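Local coordinates for BH2092 protein (Bacillus halodurans, PDB 3NHV), which is of unknown function but has a rhodanese-like domain, a fold known from sulfurtransferases, and is found here in an assembly of three copies, at residues P3-A6 with Y7-Y10; D64-K67 with R68-K71; G106-E109 with Y110-E114; F129-M132 with K133-S136. One frame throughout, in Å; residues are numbered along the deposited sequence.

Contact 1: residues P3-A6 with Y7-Y10; sequences PNEA and YRHY
Tyr7 N donates to Pro3 O at 2.8 Å, an i-to-i+4 bond near the start of helix 3-14, while the phenol leads away from the turn and Tyr7 packs on Gln96 of the second subunit. Arg8 N bonds to Asn4 O. A bend at chi3 (-50°) then folds the Arg8 guanidinium back against the Glu5 stem, NH1 coming 3.3 Å from Glu5 CA and NH2 3.7 Å from Glu5 CG. The charges do not pair: Glu5 OE1 stays 4.9 Å from Arg8 NH2, and Glu5 OE2 makes a weak hydrogen bond with Tyr16 OH of the second subunit. His9 N reaches Glu5 O at 2.9 Å, and the histidine ring stacks on that same Tyr16. Tyr10 N bonds to Ala6 O, and Tyr10 CD2 lies 3.1 Å from that oxygen. Tyr10 OH is hydrogen-bonded to Tyr16 O and Val101 O of the second subunit; a phenylalanine here would probably leave both carbonyls without the one hydroxyl proton they compete for and weaken the grip between subunits. Backbone bonds thus hold the helix itself, while the hydroxyl of Tyr10, and more weakly the carboxylate of Glu5, turn to the neighbouring copy.

Contact 2: residues D64-K67 with R68-K71; sequences DTTK and RLSK
Thr66 and Leu69 close a type I beta turn in the loop between strand 54-55 and strand 74-78 of the rhodanese-like domain. Leu69 N donates to Thr66 O at 3.0 Å, the i-to-i+3 bond of the turn. The side chain of Leu69 follows its amide: its CB lies 3.4 Å from Thr66 O, and CD1 touches Thr66 CB at 4.2 Å. A second link spans the turn from the preceding residue. Arg68 places CG between its backbone N and carbonyl carbon (chi1 78°) and bends again at chi2 (-77°), a path that carries the guanidinium back over the turn to Thr65. There Arg68 NE donates a hydrogen bond to Thr65 O at 3.3 Å from above the carbonyl plane; the oxygen sits near the guanidinium edge, slightly tilted from its plane. Two successive carbonyls, of Thr65 and Thr66, therefore take bonds from two successive residues, one through a side chain and one through the main chain.

Further out, Thr66 OG1 is hydrogen-bonded to Asn62 O and Thr65 N to Asn62 OD1, so one asparagine steadies the approach to the turn. Arg68 and Leu69 both touch Ile54 of strand 54-55, and Thr66 and Leu69 rest on Phe99, which joins the turn to the rest of the domain. At the corner of the turn, Lys67 CG lies 3.1 Å from Arg68 N.

Contact 3: residues G106-E109 with Y110-E114; sequences GGIE and YWRKE
Glu109 sets CG anti to its backbone N (chi1 172°) and runs on extended, and Lys113, with CG beside its own N (chi1 -82°), does likewise, so the two chains run alongside one another in the same direction, a helical turn apart. They end in a salt bridge, Lys113 NZ to Glu109 OE1 at 2.9 Å, made on that oxygen's anti lone pair. The same OE1 accepts a hydrogen bond from Tyr110 OH of the third subunit, while the local Tyr110 OH meets Glu109 of the second. Lys113 CD sits above one face of the Tyr110 ring, toward its rim, and Gly106 O lies at its edge. Replacing Glu109 by an alanine would probably leave Lys113 NZ and the Tyr110 of the third subunit without their shared acceptor. From helix 107-113, backbone bonds tie Ile108 to Cys79 and Glu109 to Trp80, in the loop after strand 74-78, which probably corresponds to the active-site loop of rhodaneses. Ahead of the helix, a CB on Gly106 would jam against the preceding carbonyl oxygen and crowd Tyr110 CB, and Gly107 has positive phi. Ile108 CG1 lies 4.0 Å from Arg112 CD, and the guanidinium bonds to Asp127 O and Ala126 O.

Contact 4: residues F129-M132 with K133-S136; sequences FWNM and KKES
Asn131 and Lys133 make the tight part of this turn. Lys133 N donates to Asn131 OD1 at 3.0 Å, and Lys134 N leans on the same oxygen through a weak bond of 3.4 Å, so a single amide oxygen gathers two consecutive backbone N-H groups. A chi1 of -159° swings the Asn131 amide over the start of the turn, and its CB packs 3.7 Å from Lys134 CB. Lys133, kinked at chi2 and chi3, curls back over the peptide it follows, bringing its CD 3.5 Å from Met132 C. Close packing extends to Glu135, which lies roughly perpendicular to the Trp130 side chain and brings its CG 3.4 Å from Trp130 CZ2.

The bond from Lys133 N back to Asn131 OD1 makes this an Asx turn. It leads into residues 133-136, helical in backbone angle yet without a helix's bonding pattern. The whole piece belongs to the C-terminal tail beyond helix 107-113, where it lies along the third subunit: Phe129 packs on Lys113 of that chain, and Asn131 and Lys133 both touch its Asn115. Trp130 also meets the ring of Trp80 in its own chain.

The looser side is polar. Trp130 NE1 and Glu135 OE2 share only a weak hydrogen bond, 3.4 Å long with an N-H...O angle of 141°, the carboxylate and ring planes standing 39° apart. Glu135 itself is exposed, and Lys134 sends its ammonium away from the turn to a long, weak ion pair with Glu138.

Overall arrangement
The four contacts follow one another along the chain. Contact 1 is on helix 3-14, ahead of the parallel sheet; contact 2 is in the loop between strands 54-55 and 74-78; contact 3 is on helix 107-113, directly after strand 100-105; contact 4 is in the C-terminal tail. Contacts 2 and 3 share the rhodanese-like domain but lie on opposite sides of the chain's centre, their own centres about 26 Å apart. Contacts 1 and 4 are farthest apart, about 40 Å between centres. Contacts 3 and 4 touch, Glu109 OE1 packing on Phe129 CE2 at 3.5 Å. Contacts 1, 3 and 4 all reach other subunits, so both chain ends and helix 107-113 take part in assembly.

Contact 1: residues P3-A6 with Y7-Y10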
loop_
_atom_site.group_PDB
_atom_site.type_symbol
_atom_site.label_atom_id
_atom_site.label_comp_id
_atom_site.label_asym_id
_atom_site.label_seq_id
_atom_site.Cartn_x
_atom_site.Cartn_y
_atom_site.Cartn_z
ATOM N N PRO B 3 6.197 -20.500 11.066
ATOM C CA PRO B 3 4.932 -20.681 10.349
ATOM C C PRO B 3 3.658 -20.361 11.129
ATOM O O PRO B 3 2.746 -19.718 10.601
ATOM C CB PRO B 3 5.000 -22.138 9.915
ATOM C CG PRO B 3 6.451 -22.298 9.593
ATOM C CD PRO B 3 7.117 -21.619 10.779
ATOM N N ASN B 4 3.590 -20.809 12.377
ATOM C CA ASN B 4 2.416 -20.569 13.209
ATOM C C ASN B 4 2.103 -19.084 13.347
ATOM O O ASN B 4 1.021 -18.633 12.969
ATOM C CB ASN B 4 2.622 -21.181 14.593
ATOM C CG ASN B 4 1.804 -22.444 14.798
ATOM O OD1 ASN B 4 1.889 -23.392 14.009
ATOM N ND2 ASN B 4 1.008 -22.467 15.863
ATOM N N GLU B 5 3.052 -18.330 13.892
ATOM C CA GLU B 5 2.877 -16.896 14.071
ATOM C C GLU B 5 2.598 -16.249 12.718
ATOM O O GLU B 5 1.750 -15.364 12.607
ATOM C CB GLU B 5 4.137 -16.285 14.684
ATOM C CG GLU B 5 3.986 -14.827 15.089
ATOM C CD GLU B 5 5.317 -14.179 15.456
ATOM O OE1 GLU B 5 6.039 -14.737 16.319
ATOM O OE2 GLU B 5 5.637 -13.109 14.880
ATOM N N ALA B 6 3.319 -16.706 11.695
ATOM C CA ALA B 6 3.163 -16.191 10.338
ATOM C C ALA B 6 1.707 -16.283 9.880
ATOM O O ALA B 6 1.147 -15.319 9.345
ATOM C CB ALA B 6 4.061 -16.965 9.380
ATOM N N TYR B 7 1.101 -17.447 10.100
ATOM C CA TYR B 7 -0.286 -17.668 9.722
ATOM C C TYR B 7 -1.202 -16.689 10.456
ATOM O O TYR B 7 -2.093 -16.090 9.856
ATOM C CB TYR B 7 -0.710 -19.106 10.054
ATOM C CG TYR B 7 -2.154 -19.418 9.705
ATOM C CD1 TYR B 7 -2.561 -19.534 8.373
ATOM C CD2 TYR B 7 -3.120 -19.558 10.701
ATOM C CE1 TYR B 7 -3.890 -19.779 8.043
ATOM C CE2 TYR B 7 -4.457 -19.802 10.381
ATOM C CZ TYR B 7 -4.835 -19.907 9.051
ATOM O OH TYR B 7 -6.161 -20.103 8.724
ATOM N N ARG B 8 -0.988 -16.534 11.760
ATOM C CA ARG B 8 -1.815 -15.626 12.550
ATOM C C ARG B 8 -1.709 -14.204 12.021
ATOM O O ARG B 8 -2.710 -13.503 11.903
ATOM C CB ARG B 8 -1.403 -15.658 14.030
ATOM C CG ARG B 8 -1.540 -17.035 14.704
ATOM C CD ARG B 8 -1.778 -16.892 16.210
ATOM N NE ARG B 8 -0.796 -15.995 16.818
ATOM C CZ ARG B 8 0.487 -16.300 17.013
ATOM N NH1 ARG B 8 0.949 -17.494 16.653
ATOM N NH2 ARG B 8 1.313 -15.398 17.547
ATOM N N HIS B 9 -0.488 -13.794 11.693
ATOM C CA HIS B 9 -0.229 -12.452 11.174
ATOM C C HIS B 9 -1.002 -12.160 9.889
ATOM O O HIS B 9 -1.743 -11.179 9.812
ATOM C CB HIS B 9 1.269 -12.277 10.913
ATOM C CG HIS B 9 1.596 -11.153 9.979
ATOM N ND1 HIS B 9 1.513 -9.827 10.345
ATOM C CD2 HIS B 9 1.985 -11.162 8.680
ATOM C CE1 HIS B 9 1.836 -9.067 9.313
ATOM N NE2 HIS B 9 2.126 -9.852 8.290
ATOM N N TYR B 10 -0.808 -13.006 8.884
ATOM C CA TYR B 10 -1.470 -12.841 7.602
ATOM C C TYR B 10 -2.993 -12.876 7.721
ATOM O O TYR B 10 -3.699 -12.089 7.080
ATOM C CB TYR B 10 -0.972 -13.911 6.627
ATOM C CG TYR B 10 0.436 -13.644 6.143
ATOM C CD1 TYR B 10 0.744 -12.436 5.522
ATOM C CD2 TYR B 10 1.462 -14.579 6.321
ATOM C CE1 TYR B 10 2.030 -12.154 5.088
ATOM C CE2 TYR B 10 2.769 -14.304 5.883
ATOM C CZ TYR B 10 3.041 -13.087 5.268
ATOM O OH TYR B 10 4.303 -12.774 4.813
#

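Contact 2: residues D64-K67 with R68-K71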
loop_
_atom_site.group_PDB
_atom_site.type_symbol
_atom_site.label_atom_id
_atom_site.label_comp_id
_atom_site.label_asym_id
_atom_site.label_seq_id
_atom_site.Cartn_x
_atom_site.Cartn_y
_atom_site.Cartn_z
ATOM N N ASP B 64 -24.463 10.547 15.120
ATOM C CA ASP B 64 -25.581 11.202 14.430
ATOM C C ASP B 64 -25.694 10.736 12.984
ATOM O O ASP B 64 -26.786 10.508 12.461
ATOM C CB ASP B 64 -25.392 12.727 14.433
ATOM C CG ASP B 64 -25.712 13.362 15.782
ATOM O OD1 ASP B 64 -25.417 14.572 15.961
ATOM O OD2 ASP B 64 -26.268 12.652 16.658
ATOM N N THR B 65 -24.550 10.599 12.339
ATOM C CA THR B 65 -24.520 10.198 10.951
ATOM C C THR B 65 -24.550 8.684 10.738
ATOM O O THR B 65 -24.813 8.212 9.632
ATOM C CB THR B 65 -23.283 10.797 10.274
ATOM O OG1 THR B 65 -23.154 10.264 8.951
ATOM C CG2 THR B 65 -22.038 10.482 11.090
ATOM N N THR B 66 -24.314 7.924 11.800
ATOM C CA THR B 66 -24.294 6.473 11.676
ATOM C C THR B 66 -25.439 5.784 12.399
ATOM O O THR B 66 -25.516 4.550 12.433
ATOM C CB THR B 66 -22.966 5.918 12.204
ATOM O OG1 THR B 66 -22.833 6.242 13.594
ATOM C CG2 THR B 66 -21.801 6.546 11.444
ATOM N N LYS B 67 -26.339 6.584 12.960
ATOM C CA LYS B 67 -27.478 6.051 13.704
ATOM C C LYS B 67 -28.343 5.089 12.887
ATOM O O LYS B 67 -28.794 4.060 13.395
ATOM C CB LYS B 67 -28.347 7.202 14.235
ATOM C CG LYS B 67 -29.012 8.054 13.152
ATOM C CD LYS B 67 -29.919 9.129 13.762
ATOM C CE LYS B 67 -30.871 9.717 12.719
ATOM N NZ LYS B 67 -31.825 8.685 12.177
ATOM N N ARG B 68 -28.566 5.409 11.618
ATOM C CA ARG B 68 -29.408 4.559 10.784
ATOM C C ARG B 68 -28.675 3.377 10.133
ATOM O O ARG B 68 -29.219 2.732 9.233
ATOM C CB ARG B 68 -30.083 5.401 9.693
ATOM C CG ARG B 68 -29.173 5.756 8.527
ATOM C CD ARG B 68 -28.188 6.885 8.845
ATOM N NE ARG B 68 -27.232 7.089 7.751
ATOM C CZ ARG B 68 -27.557 7.162 6.455
ATOM N NH1 ARG B 68 -28.827 7.047 6.070
ATOM N NH2 ARG B 68 -26.605 7.348 5.537
ATOM N N LEU B 69 -27.450 3.097 10.576
ATOM C CA LEU B 69 -26.674 1.992 10.010
ATOM C C LEU B 69 -26.697 0.774 10.915
ATOM O O LEU B 69 -26.448 0.878 12.110
ATOM C CB LEU B 69 -25.230 2.425 9.768
ATOM C CG LEU B 69 -25.082 3.611 8.817
ATOM C CD1 LEU B 69 -23.606 3.928 8.600
ATOM C CD2 LEU B 69 -25.753 3.287 7.497
ATOM N N SER B 70 -26.992 -0.386 10.340
ATOM C CA SER B 70 -27.061 -1.624 11.111
ATOM C C SER B 70 -25.717 -2.138 11.642
ATOM O O SER B 70 -24.734 -2.204 10.914
ATOM C CB SER B 70 -27.722 -2.716 10.268
ATOM O OG SER B 70 -27.664 -3.965 10.936
ATOM N N LYS B 71 -25.696 -2.508 12.920
ATOM C CA LYS B 71 -24.494 -3.038 13.562
ATOM C C LYS B 71 -24.306 -4.509 13.206
ATOM O O LYS B 71 -23.284 -5.107 13.540
ATOM C CB LYS B 71 -24.597 -2.924 15.087
ATOM C CG LYS B 71 -24.604 -1.507 15.647
ATOM C CD LYS B 71 -23.204 -0.955 15.824
ATOM C CE LYS B 71 -23.226 0.425 16.478
ATOM N NZ LYS B 71 -23.848 0.427 17.839
#

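Contact 3: residues G106-E109 with Y110-E114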
loop_
_atom_site.group_PDB
_atom_site.type_symbol
_atom_site.label_atom_id
_atom_site.label_comp_id
_atom_site.label_asym_id
_atom_site.label_seq_id
_atom_site.Cartn_x
_atom_site.Cartn_y
_atom_site.Cartn_z
ATOM N N GLY B 106 -6.589 0.332 -2.169
ATOM C CA GLY B 106 -6.658 0.712 -3.568
ATOM C C GLY B 106 -7.608 1.879 -3.767
ATOM O O GLY B 106 -7.481 2.650 -4.723
ATOM N N GLY B 107 -8.567 2.010 -2.856
ATOM C CA GLY B 107 -9.524 3.096 -2.952
ATOM C C GLY B 107 -10.276 3.076 -4.269
ATOM O O GLY B 107 -10.365 2.039 -4.930
ATOM N N ILE B 108 -10.814 4.227 -4.658
ATOM C CA ILE B 108 -11.568 4.327 -5.892
ATOM C C ILE B 108 -10.612 4.409 -7.069
ATOM O O ILE B 108 -10.975 4.122 -8.204
ATOM C CB ILE B 108 -12.491 5.570 -5.877
ATOM C CG1 ILE B 108 -13.444 5.533 -7.076
ATOM C CG2 ILE B 108 -11.657 6.844 -5.884
ATOM C CD1 ILE B 108 -14.534 6.594 -7.024
ATOM N N GLU B 109 -9.379 4.802 -6.788
ATOM C CA GLU B 109 -8.393 4.895 -7.834
ATOM C C GLU B 109 -8.228 3.539 -8.516
ATOM O O GLU B 109 -8.421 3.415 -9.720
ATOM C CB GLU B 109 -7.056 5.343 -7.270
ATOM C CG GLU B 109 -5.961 5.275 -8.299
ATOM C CD GLU B 109 -4.598 5.518 -7.718
ATOM O OE1 GLU B 109 -3.610 5.248 -8.431
ATOM O OE2 GLU B 109 -4.516 5.982 -6.557
ATOM N N TYR B 110 -7.881 2.512 -7.755
ATOM C CA TYR B 110 -7.701 1.202 -8.354
ATOM C C TYR B 110 -9.009 0.513 -8.716
ATOM O O TYR B 110 -9.018 -0.458 -9.472
ATOM C CB TYR B 110 -6.828 0.327 -7.448
ATOM C CG TYR B 110 -5.349 0.510 -7.736
ATOM C CD1 TYR B 110 -4.704 -0.273 -8.704
ATOM C CD2 TYR B 110 -4.607 1.518 -7.106
ATOM C CE1 TYR B 110 -3.364 -0.054 -9.041
ATOM C CE2 TYR B 110 -3.263 1.742 -7.440
ATOM C CZ TYR B 110 -2.656 0.954 -8.408
ATOM O OH TYR B 110 -1.346 1.182 -8.756
ATOM N N TRP B 111 -10.121 1.022 -8.199
ATOM C CA TRP B 111 -11.419 0.445 -8.523
ATOM C C TRP B 111 -11.713 0.766 -9.980
ATOM O O TRP B 111 -12.193 -0.082 -10.738
ATOM C CB TRP B 111 -12.508 1.034 -7.633
ATOM C CG TRP B 111 -13.865 0.711 -8.115
ATOM C CD1 TRP B 111 -14.604 1.421 -9.014
ATOM C CD2 TRP B 111 -14.630 -0.456 -7.796
ATOM N NE1 TRP B 111 -15.780 0.768 -9.279
ATOM C CE2 TRP B 111 -15.824 -0.385 -8.546
ATOM C CE3 TRP B 111 -14.421 -1.554 -6.954
ATOM C CZ2 TRP B 111 -16.810 -1.376 -8.478
ATOM C CZ3 TRP B 111 -15.400 -2.542 -6.884
ATOM C CH2 TRP B 111 -16.580 -2.446 -7.642
ATOM N N ARG B 112 -11.413 2.002 -10.363
ATOM C CA ARG B 112 -11.627 2.450 -11.727
ATOM C C ARG B 112 -10.562 1.853 -12.650
ATOM O O ARG B 112 -10.872 1.445 -13.765
ATOM C CB ARG B 112 -11.607 3.985 -11.781
ATOM C CG ARG B 112 -12.761 4.654 -11.034
ATOM C CD ARG B 112 -12.521 6.145 -10.881
ATOM N NE ARG B 112 -12.456 6.811 -12.177
ATOM C CZ ARG B 112 -12.068 8.069 -12.364
ATOM N NH1 ARG B 112 -11.702 8.827 -11.338
ATOM N NH2 ARG B 112 -12.047 8.573 -13.588
ATOM N N LYS B 113 -9.315 1.787 -12.191
ATOM C CA LYS B 113 -8.255 1.202 -13.010
ATOM C C LYS B 113 -8.588 -0.256 -13.325
ATOM O O LYS B 113 -8.318 -0.739 -14.421
ATOM C CB LYS B 113 -6.901 1.265 -12.297
ATOM C CG LYS B 113 -6.186 2.609 -12.406
ATOM C CD LYS B 113 -4.831 2.568 -11.704
ATOM C CE LYS B 113 -4.166 3.940 -11.676
ATOM N NZ LYS B 113 -2.895 3.958 -10.879
ATOM N N GLU B 114 -9.180 -0.958 -12.367
ATOM C CA GLU B 114 -9.536 -2.345 -12.597
ATOM C C GLU B 114 -10.852 -2.453 -13.372
ATOM O O GLU B 114 -11.561 -3.459 -13.300
ATOM C CB GLU B 114 -9.593 -3.099 -11.267
ATOM C CG GLU B 114 -8.204 -3.510 -10.787
ATOM C CD GLU B 114 -8.171 -3.980 -9.346
ATOM O OE1 GLU B 114 -9.053 -4.773 -8.950
ATOM O OE2 GLU B 114 -7.244 -3.568 -8.608
#

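Contact 4: residues F129-M132 with K133-S136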
loop_
_atom_site.group_PDB
_atom_site.type_symbol
_atom_site.label_atom_id
_atom_site.label_comp_id
_atom_site.label_asym_id
_atom_site.label_seq_id
_atom_site.Cartn_x
_atom_site.Cartn_y
_atom_site.Cartn_z
ATOM N N PHE B 129 -6.973 11.382 -9.391
ATOM C CA PHE B 129 -6.203 11.614 -8.178
ATOM C C PHE B 129 -6.668 12.846 -7.402
ATOM O O PHE B 129 -7.323 13.730 -7.944
ATOM C CB PHE B 129 -4.724 11.800 -8.511
ATOM C CG PHE B 129 -4.130 10.690 -9.316
ATOM C CD1 PHE B 129 -4.059 10.782 -10.702
ATOM C CD2 PHE B 129 -3.604 9.566 -8.688
ATOM C CE1 PHE B 129 -3.466 9.764 -11.459
ATOM C CE2 PHE B 129 -3.011 8.544 -9.427
ATOM C CZ PHE B 129 -2.939 8.642 -10.819
ATOM N N TRP B 130 -6.304 12.888 -6.126
ATOM C CA TRP B 130 -6.625 14.007 -5.256
ATOM C C TRP B 130 -5.747 15.185 -5.683
ATOM O O TRP B 130 -4.546 15.012 -5.908
ATOM C CB TRP B 130 -6.309 13.637 -3.811
ATOM C CG TRP B 130 -6.550 14.739 -2.830
ATOM C CD1 TRP B 130 -7.755 15.286 -2.493
ATOM C CD2 TRP B 130 -5.569 15.403 -2.018
ATOM N NE1 TRP B 130 -7.589 16.242 -1.519
ATOM C CE2 TRP B 130 -6.257 16.334 -1.208
ATOM C CE3 TRP B 130 -4.176 15.299 -1.894
ATOM C CZ2 TRP B 130 -5.602 17.158 -0.286
ATOM C CZ3 TRP B 130 -3.524 16.118 -0.975
ATOM C CH2 TRP B 130 -4.239 17.035 -0.184
ATOM N N ASN B 131 -6.346 16.373 -5.795
ATOM C CA ASN B 131 -5.620 17.585 -6.205
ATOM C C ASN B 131 -5.223 18.424 -4.992
ATOM O O ASN B 131 -6.066 19.039 -4.342
ATOM C CB ASN B 131 -6.486 18.436 -7.139
ATOM C CG ASN B 131 -5.667 19.397 -7.990
ATOM O OD1 ASN B 131 -4.741 20.056 -7.506
ATOM N ND2 ASN B 131 -6.018 19.489 -9.268
HETATM N N MSE B 132 -3.927 18.454 -4.706
HETATM C CA MSE B 132 -3.394 19.193 -3.568
HETATM C C MSE B 132 -3.687 20.693 -3.629
HETATM O O MSE B 132 -3.695 21.373 -2.602
HETATM C CB MSE B 132 -1.889 18.976 -3.500
HETATM C CG MSE B 132 -1.232 19.452 -2.240
HETATM SE SE MSE B 132 0.679 19.211 -2.396
HETATM C CE MSE B 132 0.756 17.279 -2.343
ATOM N N LYS B 133 -3.921 21.206 -4.832
ATOM C CA LYS B 133 -4.200 22.626 -4.991
ATOM C C LYS B 133 -5.688 22.940 -4.853
ATOM O O LYS B 133 -6.060 23.968 -4.291
ATOM C CB LYS B 133 -3.694 23.128 -6.350
ATOM C CG LYS B 133 -2.269 22.692 -6.706
ATOM C CD LYS B 133 -1.342 22.591 -5.486
ATOM C CE LYS B 133 -1.119 23.922 -4.791
ATOM N NZ LYS B 133 -0.299 23.739 -3.549
ATOM N N LYS B 134 -6.540 22.056 -5.365
ATOM C CA LYS B 134 -7.983 22.270 -5.284
ATOM C C LYS B 134 -8.465 22.546 -3.858
ATOM O O LYS B 134 -9.553 23.100 -3.659
ATOM C CB LYS B 134 -8.748 21.063 -5.838
ATOM C CG LYS B 134 -9.446 21.308 -7.181
ATOM C CD LYS B 134 -10.701 20.436 -7.325
ATOM C CE LYS B 134 -11.738 20.796 -6.246
ATOM N NZ LYS B 134 -12.979 19.966 -6.253
ATOM N N GLU B 135 -7.665 22.166 -2.868
ATOM C CA GLU B 135 -8.043 22.381 -1.478
ATOM C C GLU B 135 -8.237 23.851 -1.156
ATOM O O GLU B 135 -9.301 24.250 -0.670
ATOM C CB GLU B 135 -7.002 21.766 -0.540
ATOM C CG GLU B 135 -7.091 20.249 -0.492
ATOM C CD GLU B 135 -8.484 19.779 -0.086
ATOM O OE1 GLU B 135 -8.872 20.020 1.084
ATOM O OE2 GLU B 135 -9.192 19.186 -0.940
ATOM N N SER B 136 -7.212 24.658 -1.411
ATOM C CA SER B 136 -7.330 26.091 -1.158
ATOM C C SER B 136 -8.540 26.640 -1.931
ATOM O O SER B 136 -9.186 27.598 -1.485
ATOM C CB SER B 136 -6.055 26.827 -1.595
ATOM O OG SER B 136 -4.940 26.466 -0.792
#